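Local coordinates for homocysteine S-methyltransferase (Escherichia coli, PDB 5DMM), which transfers a methyl group from S-methylmethionine, or less efficiently from S-adenosylmethionine, to homocysteine, giving methionine with the help of zinc, at residues 104-107 with 108-111. Residues are numbered along the deposited sequence; the frame is centred on the assembly and turned at random.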
ATOM      1  N   GLU A 104       3.828   0.285  18.851  1.00 20.08           N
ATOM      2  CA  GLU A 104       4.069   0.093  20.282  1.00 22.76           C
ATOM      3  C   GLU A 104       4.203   1.446  20.981  1.00 19.44           C
ATOM      4  O   GLU A 104       3.588   1.674  22.023  1.00 20.56           O
ATOM      5  CB  GLU A 104       5.323  -0.757  20.521  1.00 22.79           C
ATOM      6  CG  GLU A 104       5.185  -2.194  20.058  1.00 26.63           C
ATOM      7  CD  GLU A 104       4.018  -2.906  20.715  1.00 29.85           C
ATOM      8  OE1 GLU A 104       4.090  -3.158  21.934  1.00 29.27           O
ATOM      9  OE2 GLU A 104       3.020  -3.201  20.024  1.00 28.13           O
ATOM     10  N   ALA A 105       4.996   2.345  20.392  1.00 19.14           N
ATOM     11  CA  ALA A 105       5.209   3.682  20.944  1.00 22.52           C
ATOM     12  C   ALA A 105       3.923   4.496  21.058  1.00 23.75           C
ATOM     13  O   ALA A 105       3.693   5.165  22.068  1.00 24.87           O
ATOM     14  CB  ALA A 105       6.227   4.444  20.104  1.00 22.38           C
ATOM     15  N   TYR A 106       3.085   4.453  20.028  1.00 20.48           N
ATOM     16  CA  TYR A 106       1.873   5.245  20.054  1.00 19.63           C
ATOM     17  C   TYR A 106       0.879   4.684  21.074  1.00 23.87           C
ATOM     18  O   TYR A 106       0.200   5.440  21.770  1.00 26.61           O
ATOM     19  CB  TYR A 106       1.225   5.317  18.666  1.00 22.38           C
ATOM     20  CG  TYR A 106       0.075   6.291  18.672  1.00 21.25           C
ATOM     21  CD1 TYR A 106       0.283   7.628  18.997  1.00 23.44           C
ATOM     22  CD2 TYR A 106      -1.222   5.873  18.412  1.00 23.67           C
ATOM     23  CE1 TYR A 106      -0.772   8.523  19.030  1.00 25.89           C
ATOM     24  CE2 TYR A 106      -2.281   6.772  18.447  1.00 22.26           C
ATOM     25  CZ  TYR A 106      -2.045   8.088  18.753  1.00 25.55           C
ATOM     26  OH  TYR A 106      -3.094   8.979  18.794  1.00 31.61           O
ATOM     27  N   LEU A 107       0.794   3.361  21.166  1.00 22.90           N
ATOM     28  CA  LEU A 107      -0.170   2.734  22.068  1.00 23.53           C
ATOM     29  C   LEU A 107       0.267   2.868  23.517  1.00 23.11           C
ATOM     30  O   LEU A 107      -0.553   2.781  24.425  1.00 29.50           O
ATOM     31  CB  LEU A 107      -0.377   1.259  21.711  1.00 26.45           C
ATOM     32  CG  LEU A 107      -1.137   1.018  20.412  1.00 21.41           C
ATOM     33  CD1 LEU A 107      -1.162  -0.459  20.068  1.00 27.08           C
ATOM     34  CD2 LEU A 107      -2.557   1.574  20.504  1.00 25.02           C
ATOM     35  N   ALA A 108       1.556   3.082  23.736  1.00 22.10           N
ATOM     36  CA  ALA A 108       2.035   3.386  25.079  1.00 26.96           C
ATOM     37  C   ALA A 108       1.584   4.805  25.458  1.00 29.07           C
ATOM     38  O   ALA A 108       1.085   5.045  26.559  1.00 30.59           O
ATOM     39  CB  ALA A 108       3.554   3.247  25.154  1.00 25.34           C
ATOM     40  N   GLU A 109       1.752   5.730  24.517  1.00 25.84           N
ATOM     41  CA  GLU A 109       1.291   7.113  24.635  1.00 24.21           C
ATOM     42  C   GLU A 109      -0.235   7.212  24.721  1.00 28.48           C
ATOM     43  O   GLU A 109      -0.769   7.897  25.593  1.00 27.98           O
ATOM     44  CB  GLU A 109       1.821   7.916  23.441  1.00 26.42           C
ATOM     45  CG  GLU A 109       1.178   9.262  23.162  1.00 32.95           C
ATOM     46  CD  GLU A 109       1.763   9.909  21.905  1.00 34.08           C
ATOM     47  OE1 GLU A 109       2.846   9.465  21.465  1.00 29.38           O
ATOM     48  OE2 GLU A 109       1.146  10.845  21.354  1.00 32.01           O
ATOM     49  N   ASN A 110      -0.931   6.519  23.823  1.00 29.44           N
ATOM     50  CA  ASN A 110      -2.392   6.572  23.755  1.00 28.80           C
ATOM     51  C   ASN A 110      -3.015   5.180  23.665  1.00 32.34           C
ATOM     52  O   ASN A 110      -3.337   4.716  22.577  1.00 29.04           O
ATOM     53  CB  ASN A 110      -2.842   7.413  22.551  1.00 29.49           C
ATOM     54  CG  ASN A 110      -4.365   7.597  22.477  1.00 33.11           C
ATOM     55  OD1 ASN A 110      -5.087   7.365  23.450  1.00 34.82           O
ATOM     56  ND2 ASN A 110      -4.851   8.031  21.315  1.00 30.24           N
ATOM     57  N   PRO A 111      -3.203   4.514  24.817  1.00 30.20           N
ATOM     58  CA  PRO A 111      -3.790   3.163  24.840  1.00 34.60           C
ATOM     59  C   PRO A 111      -5.232   3.128  24.322  1.00 38.58           C
ATOM     60  O   PRO A 111      -5.751   2.057  24.015  1.00 40.40           O
ATOM     61  CB  PRO A 111      -3.739   2.777  26.322  1.00 36.06           C
ATOM     62  CG  PRO A 111      -2.772   3.740  26.954  1.00 38.36           C
ATOM     63  CD  PRO A 111      -2.868   4.999  26.166  1.00 33.76           C
TER
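Glu104 O, Ala105 O and Tyr106 O accept hydrogen bonds from the N atoms of Ala108, Glu109 and Asn110, the i to i+4 pattern of an alpha-helix. The last is the shortest, 2.6 Å from Asn110 N to Tyr106 O. Asn110 is the first residue to leave helical backbone angles, and Pro111 N, which carries no hydrogen, lies 3.2 Å from Leu107 O and cannot continue the pattern. This is the C-terminal end of helix 85-109, on the surface of the TIM barrel and away from the zinc and homocysteine sites; the chain then runs on to strand 117-122. The Tyr106 side chain packs against helix 48-61, touching Leu56 and Tyr59. With CG anti to the backbone N (chi1 -172°), its ring lies alongside Asn110, whose CB stands over one ring face, 4.3 Å from the centroid, a CH-pi contact. Asn110 ND2 donates to Tyr106 OH at 3.2 Å, nearly straight (168°) and in the amide plane. A phenylalanine at Tyr106 would keep the ring but would probably leave Asn110 ND2 without this acceptor, with Asn110 OD1 still held by Gln112 N. Glu109 OE2 approaches Tyr106 CE1 obliquely at 3.8 Å, while Glu109 OE1 forms a salt bridge with Arg60.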